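Local structure of protein phosphatase 2C (3D8K) at residues I110-E115 with Y166-A171; R126-E131 with T256-P261. The protein probably removes phosphate from phosphoserine and phosphothreonine of proteins, as a metal-dependent phosphatase of the PP2C family that uses manganese. One frame throughout, in Å; residues are numbered along the deposited sequence.

How the contacts relate
Both contacts reach the six-stranded antiparallel sheet of the PP2C beta sandwich, and their centres are about 9 Å apart. Contact 1 joins two neighbouring strands inside that sheet, 106-115 and 165-173. Strand 253-259 follows next to 165-173 and is the outermost strand of the sheet within the chain. Contact 2 sets the short strand 127-129, part of a separate three-stranded sheet, against it. Along the chain the segments alternate: 110-115, 126-131, 166-171, 256-261. Ile168 N to Phe257 O, 2.6 Å, is a probable hydrogen bond between the contacts. The small sheet between strands 106-115 and 165-173 in sequence is thus tied back to the sandwich edge.

Contact 1 (I110-E115 with Y166-A171); sequences IFVRYE and YTIHVA
Tyr114 and Tyr166 face each other across a pair of antiparallel strands in one sheet of the PP2C beta sandwich. Tyr114 CB sits 3.5 Å from Tyr166 CE1. Tyr114 CG, anti to its backbone N (chi1 165°), also lies near Tyr166 CE1. Further out, CD1 lies over the centre of the Tyr166 ring, 3.6 Å above its plane. The two ring planes lie obliquely, 49° apart. At the tip, Tyr114 OH leaves the pair and bonds to Lys163 O, while Tyr166 OH bonds to Pro324 O. These bonds probably help to hold the outer ends of both rings.

The same face of the sheet carries Ile110, Val112, Ile168 and Val170. Val112 CG1 approaches Tyr166 CD1, and the CG2 methyls of Ile110 and Ile168 meet side by side. Ile265 of strand 264-268, in the other sheet, touches Val112 and Ile168, so this face packs into the sandwich interior. On the opposite face, Phe111 CB meets His169 CB at 3.7 Å. The Phe111 ring also touches Ile85 of helix 82-97.

Phe111 pairs with His169 through two N-H...O bonds of 2.9 Å, from Phe111 N to His169 O and from His169 N to Phe111 O. Arg113 and Thr167 form the next hydrogen-bonded pair. Beyond it, Glu115 bends at chi2 (-81°), and Thr167 OG1 donates to Glu115 OE1 on the syn side, tilted out of the carboxylate plane, 2.8 Å away.

Contact 2 (R126-E131 with T256-P261); sequences RQIVPE and TFFAYP
A water is gripped by three groups: it accepts from Gln127 NE2 and Thr256 N and donates to Ile128 O. Beside it, Thr256 O accepts the N-H of Ile128 at 2.8 Å. The donor stands above the carbonyl plane, 37° out of it. The strands cross steeply, with 132° between their directions. Gln127 and Phe257 form the single bridge, so this is a brief meeting of a small sheet with the edge of the sandwich. Another backbone bond, Phe258 N to Arg126 O, is weak at 3.4 Å.

Side chains do much of the packing. Gln127 CG is anti to the backbone N and lies over one face of the Phe257 ring, 3.6 Å from its centroid, in a CH-pi contact. The Gln127 amide is tilted only 17° from that ring. Val139 of helix 139-142 also touches both side chains. Ile128 CD1 reaches Phe258 CB at 4.0 Å.

Arg126 crosses Phe258 at about a right angle, with CD 3.7 Å from Phe258 CZ. Its guanidinium is too far from the ring for more than a weak cation-pi attraction. NH2 continues past Tyr260 CD2 to a salt bridge with Asp263 and a hydrogen bond to Ser182. Tyr260 OH bonds to Asp158. The contact therefore combines few direct backbone bonds with aromatic packing, and the arginine charge is probably balanced mainly by Asp263 rather than by the rings.

Contact 1 (I110-E115 with Y166-A171)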
ATOM      1  N   ILE C 110      25.978  11.185   8.012  1.00 15.29           N
ATOM      2  CA  ILE C 110      26.061  11.251   6.573  1.00 15.73           C
ATOM      3  C   ILE C 110      24.708  11.060   5.904  1.00 15.95           C
ATOM      4  O   ILE C 110      24.038  10.062   6.119  1.00 16.37           O
ATOM      5  CB  ILE C 110      27.026  10.189   6.035  1.00 15.40           C
ATOM      6  CG1 ILE C 110      28.355  10.267   6.779  1.00 15.89           C
ATOM      7  CG2 ILE C 110      27.266  10.415   4.569  1.00 13.27           C
ATOM      8  CD1 ILE C 110      29.274   9.103   6.506  1.00 13.98           C
ATOM      9  N   PHE C 111      24.312  12.038   5.101  1.00 15.99           N
ATOM     10  CA  PHE C 111      23.069  11.971   4.351  1.00 16.83           C
ATOM     11  C   PHE C 111      23.484  11.682   2.920  1.00 19.46           C
ATOM     12  O   PHE C 111      24.334  12.387   2.359  1.00 20.02           O
ATOM     13  CB  PHE C 111      22.348  13.309   4.392  1.00 15.55           C
ATOM     14  CG  PHE C 111      21.945  13.724   5.760  1.00 19.48           C
ATOM     15  CD1 PHE C 111      20.624  13.598   6.179  1.00 21.06           C
ATOM     16  CD2 PHE C 111      22.888  14.217   6.655  1.00 20.22           C
ATOM     17  CE1 PHE C 111      20.243  13.955   7.471  1.00 21.16           C
ATOM     18  CE2 PHE C 111      22.524  14.575   7.939  1.00 19.20           C
ATOM     19  CZ  PHE C 111      21.195  14.446   8.349  1.00 21.46           C
ATOM     20  N   VAL C 112      22.908  10.646   2.321  1.00 19.75           N
ATOM     21  CA  VAL C 112      23.252  10.332   0.945  1.00 19.27           C
ATOM     22  C   VAL C 112      22.024  10.243   0.035  1.00 20.28           C
ATOM     23  O   VAL C 112      21.169   9.365   0.197  1.00 20.68           O
ATOM     24  CB  VAL C 112      24.066   9.039   0.896  1.00 18.26           C
ATOM     25  CG1 VAL C 112      24.497   8.742  -0.536  1.00 16.14           C
ATOM     26  CG2 VAL C 112      25.277   9.187   1.800  1.00 17.47           C
ATOM     27  N   ARG C 113      21.932  11.175  -0.912  1.00 20.75           N
ATOM     28  CA  ARG C 113      20.816  11.216  -1.857  1.00 21.78           C
ATOM     29  C   ARG C 113      21.345  10.998  -3.259  1.00 23.03           C
ATOM     30  O   ARG C 113      22.444  11.432  -3.592  1.00 23.24           O
ATOM     31  CB  ARG C 113      20.084  12.574  -1.795  1.00 20.66           C
ATOM     32  CG  ARG C 113      18.859  12.710  -2.732  1.00 22.09           C
ATOM     33  CD  ARG C 113      17.728  13.623  -2.166  1.00 23.45           C
ATOM     34  NE  ARG C 113      16.422  12.936  -2.099  1.00 23.00           N
ATOM     35  CZ  ARG C 113      15.462  13.165  -1.192  1.00 22.23           C
ATOM     36  NH1 ARG C 113      15.630  14.088  -0.239  1.00 20.28           N
ATOM     37  NH2 ARG C 113      14.343  12.435  -1.212  1.00 15.42           N
ATOM     38  N   TYR C 114      20.564  10.302  -4.073  1.00 24.90           N
ATOM     39  CA  TYR C 114      20.927  10.063  -5.458  1.00 27.25           C
ATOM     40  C   TYR C 114      19.867  10.741  -6.295  1.00 29.18           C
ATOM     41  O   TYR C 114      18.679  10.641  -6.005  1.00 29.09           O
ATOM     42  CB  TYR C 114      20.927   8.572  -5.789  1.00 27.69           C
ATOM     43  CG  TYR C 114      20.944   8.268  -7.285  1.00 27.76           C
ATOM     44  CD1 TYR C 114      22.134   8.293  -8.016  1.00 27.62           C
ATOM     45  CD2 TYR C 114      19.764   7.965  -7.965  1.00 27.28           C
ATOM     46  CE1 TYR C 114      22.149   8.023  -9.383  1.00 26.83           C
ATOM     47  CE2 TYR C 114      19.766   7.696  -9.332  1.00 26.80           C
ATOM     48  CZ  TYR C 114      20.960   7.724 -10.033  1.00 27.75           C
ATOM     49  OH  TYR C 114      20.963   7.438 -11.381  1.00 28.42           O
ATOM     50  N   GLU C 115      20.301  11.461  -7.314  1.00 32.33           N
ATOM     51  CA  GLU C 115      19.365  12.110  -8.211  1.00 37.22           C
ATOM     52  C   GLU C 115      19.761  11.686  -9.607  1.00 36.77           C
ATOM     53  O   GLU C 115      20.891  11.928 -10.044  1.00 36.07           O
ATOM     54  CB  GLU C 115      19.415  13.638  -8.094  1.00 41.17           C
ATOM     55  CG  GLU C 115      20.792  14.238  -8.208  1.00 45.71           C
ATOM     56  CD  GLU C 115      21.549  14.161  -6.898  1.00 49.13           C
ATOM     57  OE1 GLU C 115      22.723  14.584  -6.856  1.00 51.05           O
ATOM     58  OE2 GLU C 115      20.964  13.680  -5.902  1.00 50.51           O
ATOM     59  N   TYR C 166      25.620  11.199  -6.753  1.00 24.47           N
ATOM     60  CA  TYR C 166      25.182  11.042  -5.377  1.00 21.30           C
ATOM     61  C   TYR C 166      25.541  12.295  -4.587  1.00 20.87           C
ATOM     62  O   TYR C 166      26.703  12.703  -4.550  1.00 21.76           O
ATOM     63  CB  TYR C 166      25.854   9.824  -4.752  1.00 19.32           C
ATOM     64  CG  TYR C 166      25.320   8.504  -5.254  1.00 19.78           C
ATOM     65  CD1 TYR C 166      24.232   7.890  -4.635  1.00 18.60           C
ATOM     66  CD2 TYR C 166      25.920   7.850  -6.329  1.00 18.87           C
ATOM     67  CE1 TYR C 166      23.764   6.652  -5.067  1.00 17.83           C
ATOM     68  CE2 TYR C 166      25.457   6.614  -6.768  1.00 17.48           C
ATOM     69  CZ  TYR C 166      24.384   6.018  -6.131  1.00 17.85           C
ATOM     70  OH  TYR C 166      23.948   4.775  -6.536  1.00 18.47           O
ATOM     71  N   THR C 167      24.539  12.923  -3.977  1.00 18.36           N
ATOM     72  CA  THR C 167      24.793  14.107  -3.173  1.00 17.09           C
ATOM     73  C   THR C 167      25.080  13.692  -1.744  1.00 16.04           C
ATOM     74  O   THR C 167      24.298  12.978  -1.128  1.00 16.88           O
ATOM     75  CB  THR C 167      23.609  15.059  -3.169  1.00 16.30           C
ATOM     76  OG1 THR C 167      23.526  15.710  -4.437  1.00 19.41           O
ATOM     77  CG2 THR C 167      23.780  16.104  -2.103  1.00 16.68           C
ATOM     78  N   ILE C 168      26.211  14.136  -1.223  1.00 14.43           N
ATOM     79  CA  ILE C 168      26.581  13.797   0.130  1.00 15.72           C
ATOM     80  C   ILE C 168      26.614  14.987   1.062  1.00 16.08           C
ATOM     81  O   ILE C 168      27.209  16.017   0.769  1.00 15.12           O
ATOM     82  CB  ILE C 168      27.952  13.144   0.176  1.00 17.54           C
ATOM     83  CG1 ILE C 168      27.913  11.808  -0.568  1.00 18.70           C
ATOM     84  CG2 ILE C 168      28.389  12.968   1.622  1.00 15.72           C
ATOM     85  CD1 ILE C 168      29.286  11.213  -0.810  1.00 18.93           C
ATOM     86  N   HIS C 169      25.946  14.827   2.196  1.00 17.05           N
ATOM     87  CA  HIS C 169      25.920  15.849   3.231  1.00 16.23           C
ATOM     88  C   HIS C 169      26.588  15.253   4.451  1.00 15.88           C
ATOM     89  O   HIS C 169      26.212  14.176   4.926  1.00 16.82           O
ATOM     90  CB  HIS C 169      24.495  16.236   3.612  1.00 14.32           C
ATOM     91  CG  HIS C 169      23.871  17.233   2.698  1.00 15.73           C
ATOM     92  ND1 HIS C 169      23.335  16.890   1.475  1.00 16.96           N
ATOM     93  CD2 HIS C 169      23.696  18.569   2.824  1.00 16.00           C
ATOM     94  CE1 HIS C 169      22.853  17.970   0.890  1.00 16.61           C
ATOM     95  NE2 HIS C 169      23.060  19.003   1.688  1.00 17.53           N
ATOM     96  N   VAL C 170      27.596  15.930   4.957  1.00 13.60           N
ATOM     97  CA  VAL C 170      28.229  15.413   6.135  1.00 13.10           C
ATOM     98  C   VAL C 170      28.053  16.400   7.266  1.00 13.33           C
ATOM     99  O   VAL C 170      28.374  17.573   7.131  1.00 12.82           O
ATOM    100  CB  VAL C 170      29.719  15.161   5.913  1.00 14.47           C
ATOM    101  CG1 VAL C 170      30.340  14.629   7.211  1.00 15.47           C
ATOM    102  CG2 VAL C 170      29.912  14.175   4.783  1.00 13.11           C
ATOM    103  N   ALA C 171      27.513  15.915   8.373  1.00 14.41           N
ATOM    104  CA  ALA C 171      27.316  16.732   9.563  1.00 14.81           C
ATOM    105  C   ALA C 171      28.315  16.207  10.570  1.00 15.32           C
ATOM    106  O   ALA C 171      28.016  15.259  11.280  1.00 15.81           O
ATOM    107  CB  ALA C 171      25.903  16.565  10.098  1.00 12.14           C
TER

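Contact 2 (R126-E131 with T256-P261)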
ATOM      1  N   ARG C 126      34.889  19.030  -6.335  1.00 24.89           N
ATOM      2  CA  ARG C 126      34.066  18.028  -5.652  1.00 25.03           C
ATOM      3  C   ARG C 126      33.169  18.550  -4.539  1.00 23.56           C
ATOM      4  O   ARG C 126      32.087  18.024  -4.328  1.00 23.93           O
ATOM      5  CB  ARG C 126      34.930  16.876  -5.111  1.00 25.60           C
ATOM      6  CG  ARG C 126      34.495  15.479  -5.552  1.00 24.82           C
ATOM      7  CD  ARG C 126      34.464  15.346  -7.062  1.00 26.15           C
ATOM      8  NE  ARG C 126      34.014  14.022  -7.486  1.00 28.92           N
ATOM      9  CZ  ARG C 126      34.825  13.006  -7.759  1.00 28.49           C
ATOM     10  NH1 ARG C 126      36.136  13.156  -7.658  1.00 31.15           N
ATOM     11  NH2 ARG C 126      34.325  11.840  -8.128  1.00 27.74           N
ATOM     12  N   GLN C 127      33.593  19.582  -3.826  1.00 22.49           N
ATOM     13  CA  GLN C 127      32.751  20.104  -2.762  1.00 20.71           C
ATOM     14  C   GLN C 127      31.761  21.062  -3.365  1.00 20.35           C
ATOM     15  O   GLN C 127      32.105  21.860  -4.209  1.00 21.62           O
ATOM     16  CB  GLN C 127      33.570  20.840  -1.708  1.00 18.40           C
ATOM     17  CG  GLN C 127      32.868  20.897  -0.339  1.00 16.96           C
ATOM     18  CD  GLN C 127      33.735  21.494   0.773  1.00 15.84           C
ATOM     19  OE1 GLN C 127      34.968  21.379   0.765  1.00 16.22           O
ATOM     20  NE2 GLN C 127      33.084  22.110   1.747  1.00 10.74           N
ATOM     21  N   ILE C 128      30.518  20.979  -2.938  1.00 21.46           N
ATOM     22  CA  ILE C 128      29.509  21.874  -3.454  1.00 22.35           C
ATOM     23  C   ILE C 128      29.419  23.093  -2.544  1.00 24.00           C
ATOM     24  O   ILE C 128      29.148  22.976  -1.342  1.00 25.39           O
ATOM     25  CB  ILE C 128      28.151  21.151  -3.536  1.00 21.17           C
ATOM     26  CG1 ILE C 128      28.248  20.027  -4.574  1.00 19.52           C
ATOM     27  CG2 ILE C 128      27.046  22.138  -3.866  1.00 19.54           C
ATOM     28  CD1 ILE C 128      27.032  19.171  -4.672  1.00 18.75           C
ATOM     29  N   VAL C 129      29.692  24.262  -3.111  1.00 24.65           N
ATOM     30  CA  VAL C 129      29.618  25.499  -2.343  1.00 25.37           C
ATOM     31  C   VAL C 129      28.143  25.836  -2.179  1.00 25.23           C
ATOM     32  O   VAL C 129      27.371  25.792  -3.135  1.00 24.39           O
ATOM     33  CB  VAL C 129      30.352  26.664  -3.061  1.00 25.85           C
ATOM     34  CG1 VAL C 129      30.187  27.953  -2.272  1.00 26.30           C
ATOM     35  CG2 VAL C 129      31.827  26.333  -3.212  1.00 24.37           C
ATOM     36  N   PRO C 130      27.728  26.150  -0.955  1.00 26.96           N
ATOM     37  CA  PRO C 130      26.327  26.482  -0.705  1.00 29.94           C
ATOM     38  C   PRO C 130      25.955  27.879  -1.146  1.00 33.10           C
ATOM     39  O   PRO C 130      26.809  28.761  -1.235  1.00 34.85           O
ATOM     40  CB  PRO C 130      26.201  26.300   0.799  1.00 28.90           C
ATOM     41  CG  PRO C 130      27.538  26.711   1.284  1.00 29.35           C
ATOM     42  CD  PRO C 130      28.478  26.054   0.308  1.00 27.89           C
ATOM     43  N   GLU C 131      24.675  28.079  -1.435  1.00 36.90           N
ATOM     44  CA  GLU C 131      24.204  29.391  -1.839  1.00 40.85           C
ATOM     45  C   GLU C 131      24.327  30.365  -0.682  1.00 42.12           C
ATOM     46  O   GLU C 131      23.947  30.067   0.455  1.00 41.72           O
ATOM     47  CB  GLU C 131      22.765  29.326  -2.288  1.00 44.42           C
ATOM     48  CG  GLU C 131      22.620  29.575  -3.755  1.00 50.83           C
ATOM     49  CD  GLU C 131      21.192  29.441  -4.200  1.00 55.14           C
ATOM     50  OE1 GLU C 131      20.356  30.289  -3.807  1.00 57.16           O
ATOM     51  OE2 GLU C 131      20.908  28.472  -4.932  1.00 57.91           O
ATOM     52  N   THR C 256      29.035  19.670   1.960  1.00 24.08           N
ATOM     53  CA  THR C 256      28.290  18.985   0.903  1.00 23.44           C
ATOM     54  C   THR C 256      29.209  18.672  -0.274  1.00 23.45           C
ATOM     55  O   THR C 256      30.029  19.499  -0.659  1.00 25.45           O
ATOM     56  CB  THR C 256      27.122  19.835   0.393  1.00 23.69           C
ATOM     57  OG1 THR C 256      26.358  20.314   1.501  1.00 24.49           O
ATOM     58  CG2 THR C 256      26.214  19.003  -0.493  1.00 23.98           C
ATOM     59  N   PHE C 257      29.074  17.469  -0.829  1.00 21.61           N
ATOM     60  CA  PHE C 257      29.882  17.008  -1.959  1.00 19.53           C
ATOM     61  C   PHE C 257      29.036  16.110  -2.862  1.00 19.65           C
ATOM     62  O   PHE C 257      28.014  15.581  -2.443  1.00 20.83           O
ATOM     63  CB  PHE C 257      31.053  16.135  -1.496  1.00 18.40           C
ATOM     64  CG  PHE C 257      32.063  16.826  -0.616  1.00 18.34           C
ATOM     65  CD1 PHE C 257      31.718  17.284   0.656  1.00 16.20           C
ATOM     66  CD2 PHE C 257      33.392  16.945  -1.032  1.00 16.66           C
ATOM     67  CE1 PHE C 257      32.672  17.840   1.493  1.00 14.87           C
ATOM     68  CE2 PHE C 257      34.349  17.500  -0.193  1.00 14.35           C
ATOM     69  CZ  PHE C 257      33.988  17.947   1.071  1.00 14.15           C
ATOM     70  N   PHE C 258      29.467  15.926  -4.103  1.00 18.70           N
ATOM     71  CA  PHE C 258      28.757  15.022  -4.996  1.00 19.62           C
ATOM     72  C   PHE C 258      29.747  13.919  -5.325  1.00 17.94           C
ATOM     73  O   PHE C 258      30.952  14.130  -5.272  1.00 19.46           O
ATOM     74  CB  PHE C 258      28.305  15.713  -6.279  1.00 20.65           C
ATOM     75  CG  PHE C 258      29.423  16.127  -7.162  1.00 22.37           C
ATOM     76  CD1 PHE C 258      30.256  17.176  -6.806  1.00 24.78           C
ATOM     77  CD2 PHE C 258      29.658  15.459  -8.351  1.00 24.94           C
ATOM     78  CE1 PHE C 258      31.312  17.553  -7.621  1.00 26.65           C
ATOM     79  CE2 PHE C 258      30.714  15.824  -9.178  1.00 27.00           C
ATOM     80  CZ  PHE C 258      31.546  16.880  -8.810  1.00 27.37           C
ATOM     81  N   ALA C 259      29.237  12.738  -5.639  1.00 15.45           N
ATOM     82  CA  ALA C 259      30.083  11.608  -5.966  1.00 14.05           C
ATOM     83  C   ALA C 259      29.479  10.913  -7.147  1.00 13.81           C
ATOM     84  O   ALA C 259      28.264  10.821  -7.269  1.00 13.35           O
ATOM     85  CB  ALA C 259      30.154  10.651  -4.815  1.00 14.59           C
ATOM     86  N   TYR C 260      30.342  10.413  -8.018  1.00 13.02           N
ATOM     87  CA  TYR C 260      29.902   9.721  -9.213  1.00 11.71           C
ATOM     88  C   TYR C 260      29.641   8.274  -8.847  1.00  9.83           C
ATOM     89  O   TYR C 260      30.180   7.786  -7.857  1.00  9.15           O
ATOM     90  CB  TYR C 260      31.002   9.810 -10.275  1.00 10.56           C
ATOM     91  CG  TYR C 260      31.243  11.200 -10.844  1.00 10.15           C
ATOM     92  CD1 TYR C 260      30.249  11.858 -11.556  1.00 10.83           C
ATOM     93  CD2 TYR C 260      32.488  11.835 -10.714  1.00 10.03           C
ATOM     94  CE1 TYR C 260      30.474  13.110 -12.130  1.00 11.46           C
ATOM     95  CE2 TYR C 260      32.730  13.088 -11.287  1.00  9.72           C
ATOM     96  CZ  TYR C 260      31.714  13.724 -11.999  1.00 12.42           C
ATOM     97  OH  TYR C 260      31.929  14.963 -12.606  1.00 11.22           O
ATOM     98  N   PRO C 261      28.775   7.575  -9.606  1.00  9.77           N
ATOM     99  CA  PRO C 261      28.513   6.165  -9.293  1.00 10.20           C
ATOM    100  C   PRO C 261      29.850   5.450  -9.448  1.00 11.22           C
ATOM    101  O   PRO C 261      30.634   5.777 -10.342  1.00 10.60           O
ATOM    102  CB  PRO C 261      27.507   5.761 -10.354  1.00  8.90           C
ATOM    103  CG  PRO C 261      26.724   6.992 -10.534  1.00  7.13           C
ATOM    104  CD  PRO C 261      27.781   8.079 -10.564  1.00 10.98           C
TER
HETATM  105  O   HOH W   1      30.199  22.341   1.128  1.00 19.40           O